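Local coordinates for protein trans-2-enoyl-CoA reductase [NADH] (Treponema denticola ATCC 35405, PDB 4GGO) that reduces the carbon-carbon double bond of trans-2-enoyl-CoA substrates such as crotonyl-CoA with NADH, a step of bacterial fatty acid synthesis, at residues V28-Q31 / I32-T35; D341-E344 / L345-D348; Y374-D377 / F378-N382; K36-T40 / A41-A45. One frame throughout, in Å; residues are numbered along the deposited sequence.

Contact 1. Residues V28-Q31 / I32-T35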
# COMPACT_ATOMS: atom_id res chain seq x y z
N VAL A 28 -10.04 6.74 -8.24
CA VAL A 28 -8.78 7.35 -8.65
C VAL A 28 -8.94 8.87 -8.77
O VAL A 28 -8.08 9.63 -8.32
CB VAL A 28 -8.28 6.78 -9.99
CG1 VAL A 28 -7.05 7.53 -10.48
CG2 VAL A 28 -7.97 5.29 -9.85
N GLU A 29 -10.04 9.30 -9.37
CA GLU A 29 -10.31 10.72 -9.56
C GLU A 29 -10.46 11.47 -8.24
O GLU A 29 -10.00 12.60 -8.11
CB GLU A 29 -11.57 10.92 -10.42
CG GLU A 29 -11.36 10.62 -11.89
CD GLU A 29 -12.64 10.75 -12.70
OE1 GLU A 29 -13.73 10.59 -12.13
OE2 GLU A 29 -12.54 11.04 -13.92
N ASP A 30 -11.10 10.83 -7.26
CA ASP A 30 -11.27 11.44 -5.94
C ASP A 30 -9.92 11.66 -5.26
O ASP A 30 -9.73 12.66 -4.57
CB ASP A 30 -12.18 10.59 -5.05
CG ASP A 30 -13.63 10.66 -5.47
OD1 ASP A 30 -13.97 11.51 -6.32
OD2 ASP A 30 -14.44 9.87 -4.95
N GLN A 31 -9.00 10.72 -5.45
CA GLN A 31 -7.67 10.84 -4.87
C GLN A 31 -6.89 11.96 -5.55
O GLN A 31 -6.14 12.70 -4.90
CB GLN A 31 -6.90 9.52 -4.99
CG GLN A 31 -7.47 8.40 -4.14
CD GLN A 31 -6.65 7.13 -4.23
OE1 GLN A 31 -5.44 7.13 -3.98
NE2 GLN A 31 -7.30 6.03 -4.59
N ILE A 32 -7.08 12.09 -6.86
CA ILE A 32 -6.44 13.16 -7.63
C ILE A 32 -6.96 14.52 -7.16
O ILE A 32 -6.18 15.46 -6.96
CB ILE A 32 -6.69 13.01 -9.14
CG1 ILE A 32 -6.06 11.72 -9.65
CG2 ILE A 32 -6.14 14.20 -9.90
CD1 ILE A 32 -6.39 11.40 -11.09
N GLU A 33 -8.28 14.62 -6.98
CA GLU A 33 -8.89 15.87 -6.53
C GLU A 33 -8.39 16.28 -5.15
O GLU A 33 -8.14 17.45 -4.90
CB GLU A 33 -10.42 15.77 -6.54
CG GLU A 33 -11.11 17.04 -6.08
CD GLU A 33 -12.63 16.93 -6.11
OE1 GLU A 33 -13.15 15.92 -6.62
OE2 GLU A 33 -13.30 17.86 -5.61
N TYR A 34 -8.24 15.30 -4.26
CA TYR A 34 -7.71 15.58 -2.93
C TYR A 34 -6.28 16.07 -3.01
O TYR A 34 -5.90 17.04 -2.35
CB TYR A 34 -7.78 14.35 -2.02
CG TYR A 34 -7.18 14.59 -0.66
CD1 TYR A 34 -7.93 15.15 0.37
CD2 TYR A 34 -5.85 14.27 -0.40
CE1 TYR A 34 -7.38 15.39 1.61
CE2 TYR A 34 -5.29 14.50 0.85
CZ TYR A 34 -6.06 15.06 1.85
OH TYR A 34 -5.51 15.29 3.09
N THR A 35 -5.47 15.39 -3.82
CA THR A 35 -4.06 15.70 -3.96
C THR A 35 -3.84 17.13 -4.46
O THR A 35 -2.94 17.83 -4.00
CB THR A 35 -3.35 14.71 -4.91
OG1 THR A 35 -3.54 13.38 -4.43
CG2 THR A 35 -1.87 15.01 -5.00
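V28 and I32, one turn apart on the same face of a helix, meet through their outermost methyls, CG1 of V28 lying 4.0 Å from CD1 of I32. The isoleucine leaves the helix with CG1 anti to its carbonyl carbon (chi1 -63°) and stays extended from there. This carries the branch back over the preceding turn, where CG1 of I32 rests 3.2 Å from V28 O, the very oxygen that takes the I32 backbone N-H. The side-chain hydrogen bond of these two turns is made by T35. With chi1 at -57° its hydroxyl swings back along the helix, and OG1 donates to Q31 O at 2.7 Å. T35 N donates to that oxygen too, from the opposite face of the carbonyl plane, so two donors grip one acceptor and the threonine hydroxyl is satisfied within its own helix. On the outer side, D30 OD1 and E33 OE1 come within 4.5 Å of each other; the like charges are probably eased by K26, one turn earlier, which forms a salt bridge with D30. Regular i to i+4 backbone bonds run through the whole stretch. Three neighbours cover the inner faces of this part of helix 21-38: helix 95-110 packs on V28 and I32, helix 61-74 takes Q31, I32 and T35, and helix 311-323 meets Y34 and T35.

Contact 2. Residues D341-E344 / L345-D348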
# COMPACT_ATOMS: atom_id res chain seq x y z
N ASP A 341 3.04 6.40 10.88
CA ASP A 341 2.08 5.74 11.76
C ASP A 341 2.13 6.43 13.12
O ASP A 341 1.64 5.89 14.12
CB ASP A 341 2.41 4.26 11.90
CG ASP A 341 3.79 4.02 12.49
OD1 ASP A 341 4.65 4.92 12.40
OD2 ASP A 341 4.01 2.92 13.05
N ASP A 342 2.72 7.61 13.14
CA ASP A 342 2.93 8.35 14.39
C ASP A 342 1.62 8.82 15.02
O ASP A 342 1.51 8.89 16.24
CB ASP A 342 3.89 9.52 14.18
CG ASP A 342 3.49 10.41 13.01
OD1 ASP A 342 2.71 9.96 12.15
OD2 ASP A 342 3.98 11.56 12.95
N TRP A 343 0.62 9.11 14.20
CA TRP A 343 -0.69 9.50 14.71
C TRP A 343 -1.44 8.27 15.24
O TRP A 343 -2.15 8.36 16.24
CB TRP A 343 -1.52 10.19 13.63
CG TRP A 343 -0.95 11.50 13.17
CD1 TRP A 343 0.16 12.13 13.65
CD2 TRP A 343 -1.48 12.35 12.14
NE1 TRP A 343 0.37 13.31 12.98
CE2 TRP A 343 -0.63 13.47 12.05
CE3 TRP A 343 -2.59 12.27 11.29
CZ2 TRP A 343 -0.85 14.50 11.14
CZ3 TRP A 343 -2.81 13.30 10.39
CH2 TRP A 343 -1.95 14.40 10.32
N GLU A 344 -1.28 7.14 14.56
CA GLU A 344 -1.91 5.90 14.99
C GLU A 344 -1.36 5.44 16.34
O GLU A 344 -2.12 5.03 17.22
CB GLU A 344 -1.71 4.79 13.95
CG GLU A 344 -2.06 3.40 14.47
CD GLU A 344 -1.97 2.32 13.41
OE1 GLU A 344 -1.78 2.67 12.23
OE2 GLU A 344 -2.10 1.13 13.74
N LEU A 345 -0.04 5.51 16.49
CA LEU A 345 0.60 4.98 17.69
C LEU A 345 0.78 6.02 18.79
O LEU A 345 1.53 5.80 19.74
CB LEU A 345 1.94 4.33 17.34
CG LEU A 345 1.86 3.09 16.46
CD1 LEU A 345 3.24 2.52 16.19
CD2 LEU A 345 0.96 2.04 17.10
N GLU A 346 0.10 7.16 18.65
CA GLU A 346 0.01 8.13 19.73
C GLU A 346 -0.59 7.44 20.95
O GLU A 346 -1.49 6.62 20.82
CB GLU A 346 -0.87 9.31 19.35
CG GLU A 346 -0.20 10.36 18.50
CD GLU A 346 -1.18 11.44 18.08
OE1 GLU A 346 -2.16 11.67 18.81
OE2 GLU A 346 -0.97 12.05 17.01
N GLU A 347 -0.08 7.78 22.13
CA GLU A 347 -0.54 7.18 23.37
C GLU A 347 -2.04 7.39 23.58
O GLU A 347 -2.76 6.47 23.96
CB GLU A 347 0.24 7.73 24.56
CG GLU A 347 -0.13 7.08 25.88
CD GLU A 347 0.49 7.77 27.07
OE1 GLU A 347 1.73 7.91 27.11
OE2 GLU A 347 -0.27 8.18 27.98
N ASP A 348 -2.50 8.61 23.32
CA ASP A 348 -3.91 8.94 23.52
C ASP A 348 -4.81 8.15 22.57
O ASP A 348 -5.93 7.78 22.92
CB ASP A 348 -4.14 10.45 23.38
CG ASP A 348 -3.95 10.95 21.96
OD1 ASP A 348 -2.80 10.95 21.46
OD2 ASP A 348 -4.96 11.35 21.33
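D341 and L345 close the turn that leads into helix 347-359. L345 N donates to D341 O at 2.9 Å, and the leucine side chain folds back over the residue that accepts from it: CD1 of L345 sits 3.3 Å from OD2 of D341. The aspartate reaches that spot because its CG stands between backbone N and carbonyl carbon (chi1 60°), while its OD1 is held by a salt bridge to R339. Next along the turn, W343 and E346 run side by side in the same direction. E346 is at the N-cap position of helix 347-359. Its OE2 approaches the indole obliquely, 3.5 Å from CD1 of W343, with the carboxylate plane turned 68° from the ring. Further back in the same glutamate, CG of E346 lies 3.2 Å from D342 O, so the extended chain hugs the backbone of the turn before reaching the ring.

A second shell fixes these groups. R317 makes a cation-pi contact with W343 and a salt bridge to D342, whose other oxygen pairs with R322. The E344 carboxylate bonds to substrate-binding Y234 and to Y294 through OE2, and to G279 N through OE1, so it probably steadies the substrate site. The turn thus bridges strand 338-339, at one edge of the parallel sheet, and helix 347-359, with helix 291-305 packed against W343 and E344.

Contact 3. Residues Y374-D377 / F378-N382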
# COMPACT_ATOMS: atom_id res chain seq x y z
N TYR A 374 -15.14 0.54 7.75
CA TYR A 374 -14.41 -0.66 7.36
C TYR A 374 -15.01 -1.25 6.09
O TYR A 374 -14.29 -1.61 5.16
CB TYR A 374 -14.44 -1.70 8.48
CG TYR A 374 -13.41 -2.80 8.34
CD1 TYR A 374 -13.57 -3.81 7.40
CD2 TYR A 374 -12.28 -2.83 9.15
CE1 TYR A 374 -12.63 -4.82 7.27
CE2 TYR A 374 -11.34 -3.84 9.02
CZ TYR A 374 -11.52 -4.83 8.08
OH TYR A 374 -10.59 -5.84 7.95
N ARG A 375 -16.34 -1.36 6.05
CA ARG A 375 -17.04 -1.88 4.88
C ARG A 375 -16.75 -1.04 3.65
O ARG A 375 -16.55 -1.57 2.56
CB ARG A 375 -18.55 -1.95 5.13
CG ARG A 375 -18.99 -3.00 6.13
CD ARG A 375 -20.50 -3.16 6.13
NE ARG A 375 -21.19 -1.94 6.51
CZ ARG A 375 -21.55 -1.64 7.76
NH1 ARG A 375 -21.26 -2.47 8.75
NH2 ARG A 375 -22.18 -0.50 8.01
N HIS A 376 -16.72 0.28 3.83
CA HIS A 376 -16.46 1.19 2.73
C HIS A 376 -15.06 1.00 2.16
O HIS A 376 -14.89 0.90 0.95
CB HIS A 376 -16.64 2.65 3.17
CG HIS A 376 -16.31 3.64 2.11
ND1 HIS A 376 -17.10 3.83 0.99
CD2 HIS A 376 -15.27 4.49 1.97
CE1 HIS A 376 -16.57 4.76 0.23
NE2 HIS A 376 -15.45 5.18 0.79
N ASP A 377 -14.06 0.96 3.03
CA ASP A 377 -12.67 0.79 2.59
C ASP A 377 -12.46 -0.55 1.88
O ASP A 377 -11.76 -0.62 0.88
CB ASP A 377 -11.71 0.92 3.77
CG ASP A 377 -11.59 2.34 4.28
OD1 ASP A 377 -12.07 3.26 3.57
OD2 ASP A 377 -11.02 2.55 5.36
N PHE A 378 -13.08 -1.59 2.41
CA PHE A 378 -13.01 -2.92 1.80
C PHE A 378 -13.64 -2.92 0.41
O PHE A 378 -13.10 -3.52 -0.52
CB PHE A 378 -13.70 -3.95 2.70
CG PHE A 378 -13.71 -5.34 2.13
CD1 PHE A 378 -12.60 -6.16 2.26
CD2 PHE A 378 -14.82 -5.83 1.46
CE1 PHE A 378 -12.60 -7.45 1.74
CE2 PHE A 378 -14.83 -7.11 0.94
CZ PHE A 378 -13.72 -7.92 1.08
N LEU A 379 -14.78 -2.25 0.29
CA LEU A 379 -15.53 -2.22 -0.97
C LEU A 379 -14.94 -1.25 -1.99
O LEU A 379 -14.94 -1.54 -3.19
CB LEU A 379 -17.00 -1.88 -0.70
CG LEU A 379 -17.84 -2.98 -0.05
CD1 LEU A 379 -19.23 -2.47 0.27
CD2 LEU A 379 -17.91 -4.20 -0.95
N ALA A 380 -14.44 -0.12 -1.52
CA ALA A 380 -13.90 0.91 -2.41
C ALA A 380 -12.62 0.47 -3.10
O ALA A 380 -12.25 1.00 -4.15
CB ALA A 380 -13.68 2.22 -1.66
N SER A 381 -11.93 -0.50 -2.51
CA SER A 381 -10.71 -1.04 -3.09
C SER A 381 -10.99 -1.73 -4.43
O SER A 381 -10.10 -1.87 -5.27
CB SER A 381 -10.03 -2.01 -2.13
OG SER A 381 -9.62 -1.35 -0.95
N ASN A 382 -12.24 -2.15 -4.62
CA ASN A 382 -12.66 -2.79 -5.86
C ASN A 382 -13.66 -1.95 -6.64
O ASN A 382 -14.23 -2.41 -7.63
CB ASN A 382 -13.23 -4.18 -5.57
CG ASN A 382 -12.18 -5.16 -5.08
OD1 ASN A 382 -11.64 -5.00 -3.99
ND2 ASN A 382 -11.90 -6.17 -5.88
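F378 and L379 pack against carbonyls of the turn before them, and this is the close-packed part of the contact. F378 does so through CB alone, 3.4 Å from Y374 O, the oxygen that accepts the F378 backbone N-H; its ring is turned away. L379 goes further and folds back, its CG 3.2 Å from R375 O; with that carbon anti to the carbonyl carbon (chi1 -72°), the isobutyl group lies back along the helix against the carbonyl. Y374 is the buried residue of the group, and its ring is wrapped by P180, V281 and S285 of nearby loops and by P292 and L295 of helix 291-305. V281 is an NAD(+)-binding residue, so the tyrosine probably helps to hold the edge of the cofactor site.

The other side is looser. The methyl of A380 stands 4.2 Å above one face of the H376 imidazole, offset toward its rim, a light touch beside the bond from A380 N to H376 O at 2.7 Å. H376 takes its firmer partner outside the turn, through ND1 to D385, and R375 reaches away to E366 and the carbonyl of P180. At the exposed end S381 OG donates to D377 O at 2.9 Å, nearly in line with the carbonyl, while the backbone bond from S381 N to that same oxygen is long and weak.

Where the S381 N bond weakens, the serine hydroxyl therefore supplies the stronger of the two bonds to the D377 carbonyl, helping to satisfy it where the backbone N-H alone would do so poorly.

Contact 4. Residues K36-T40 / A41-A45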
# COMPACT_ATOMS: atom_id res chain seq x y z
N LYS A 36 -4.67 17.56 -5.41
CA LYS A 36 -4.58 18.92 -5.94
C LYS A 36 -4.91 19.95 -4.86
O LYS A 36 -4.38 21.07 -4.87
CB LYS A 36 -5.51 19.10 -7.14
CG LYS A 36 -5.08 18.32 -8.38
CD LYS A 36 -6.07 18.52 -9.52
CE LYS A 36 -5.60 17.83 -10.79
NZ LYS A 36 -4.33 18.42 -11.30
N LYS A 37 -5.78 19.57 -3.93
CA LYS A 37 -6.16 20.46 -2.84
C LYS A 37 -5.18 20.37 -1.67
O LYS A 37 -5.02 21.33 -0.91
CB LYS A 37 -7.57 20.13 -2.34
CG LYS A 37 -8.66 20.29 -3.37
CD LYS A 37 -10.02 19.99 -2.77
CE LYS A 37 -11.12 20.10 -3.81
NZ LYS A 37 -11.13 21.44 -4.46
N ARG A 38 -4.53 19.22 -1.53
CA ARG A 38 -3.63 18.99 -0.41
C ARG A 38 -2.23 19.53 -0.70
O ARG A 38 -1.64 20.22 0.13
CB ARG A 38 -3.56 17.50 -0.08
CG ARG A 38 -2.60 17.15 1.05
CD ARG A 38 -2.97 17.87 2.33
NE ARG A 38 -2.09 17.51 3.44
CZ ARG A 38 -0.93 18.09 3.69
NH1 ARG A 38 -0.49 19.07 2.91
NH2 ARG A 38 -0.20 17.69 4.72
N ILE A 39 -1.70 19.20 -1.87
CA ILE A 39 -0.39 19.67 -2.27
C ILE A 39 -0.52 20.97 -3.07
O ILE A 39 -0.52 20.97 -4.30
CB ILE A 39 0.36 18.62 -3.12
CG1 ILE A 39 0.27 17.25 -2.45
CG2 ILE A 39 1.81 19.02 -3.32
CD1 ILE A 39 0.95 17.19 -1.09
N THR A 40 -0.65 22.08 -2.35
CA THR A 40 -0.82 23.39 -2.97
C THR A 40 0.52 24.06 -3.22
O THR A 40 1.56 23.58 -2.75
CB THR A 40 -1.67 24.32 -2.10
OG1 THR A 40 -0.96 24.62 -0.88
CG2 THR A 40 -3.00 23.68 -1.76
N ALA A 41 0.49 25.18 -3.94
CA ALA A 41 1.69 25.96 -4.20
C ALA A 41 2.35 26.39 -2.89
O ALA A 41 3.58 26.47 -2.80
CB ALA A 41 1.35 27.17 -5.05
N GLU A 42 1.53 26.66 -1.88
CA GLU A 42 2.04 27.06 -0.58
C GLU A 42 2.71 25.92 0.17
O GLU A 42 3.74 26.11 0.82
CB GLU A 42 0.92 27.68 0.27
CG GLU A 42 1.26 27.87 1.75
CD GLU A 42 2.47 28.76 1.98
OE1 GLU A 42 2.89 29.49 1.05
OE2 GLU A 42 3.01 28.75 3.11
N VAL A 43 2.13 24.72 0.08
CA VAL A 43 2.74 23.54 0.68
C VAL A 43 4.08 23.23 0.02
O VAL A 43 5.06 22.89 0.69
CB VAL A 43 1.81 22.31 0.58
CG1 VAL A 43 2.56 21.03 0.93
CG2 VAL A 43 0.60 22.48 1.49
N LYS A 44 4.13 23.37 -1.30
CA LYS A 44 5.34 23.06 -2.07
C LYS A 44 6.41 24.14 -1.98
O LYS A 44 7.58 23.88 -2.23
CB LYS A 44 4.99 22.80 -3.54
CG LYS A 44 4.33 21.46 -3.80
CD LYS A 44 4.07 21.24 -5.28
CE LYS A 44 2.99 22.17 -5.80
NZ LYS A 44 2.64 21.88 -7.22
N ALA A 45 5.99 25.36 -1.63
CA ALA A 45 6.88 26.52 -1.61
C ALA A 45 8.12 26.31 -0.75
O ALA A 45 8.03 25.94 0.42
CB ALA A 45 6.12 27.75 -1.15
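T40 is the N-cap of the short helix 41-44, and V43 gives it the capping N-H. The threonine holds its hydroxyl between backbone N and carbonyl carbon (chi1 66°), which turns OG1 forward over the first turn, where it accepts from V43 N at 3.2 Å along a nearly straight N-H line (162°). T40 O receives K44 N, so both oxygens of one residue hold the new helix. V43 points back toward the incoming chain: its CG2 touches both OG1 of T40, at 3.6 Å, and R38 O, at 3.5 Å. The arginine crosses the valine at about a right angle. Its chain bends at chi2 and brings NH1 to 3.9 Å from CG2 of V43, the methyl lying at the edge of the guanidinium, near its plane. There is a second right-angled crossing, where CG2 of I39 meets CG of K44 at 3.5 Å and the next carbon, CD, as well. Only the aliphatic part of the lysine is used there; its NZ goes on to a hydrogen bond with G73 O. I39 is the buried member of the group. The break therefore joins the end of helix 21-38 to helix 41-44, with Y74 of helix 61-74 against I39 and K44, helix 311-323 under R38, I39 and V43, and K326 collecting the carbonyls of E42, V43 and A45.

All four are local contacts, and they differ in burial. Contacts 1 and 2 are partly buried, while contacts 3 and 4 lie at the surface. Contacts 1 and 4 adjoin along helix 21-38, their centres about 14 Å apart: the first is regular helix wedged between three others, the second the helix end and the cap of the next. Contacts 2 and 3 both belong to the C-terminal part of the chain, yet their centres stand about 23 Å apart. Hydroxyl bonds to the backbone recur in 1, 3 and 4, as donor in the first two and acceptor in the last, whereas contact 2 relies on aspartates anchored by arginines, and a glutamate held by tyrosines beside the substrate site.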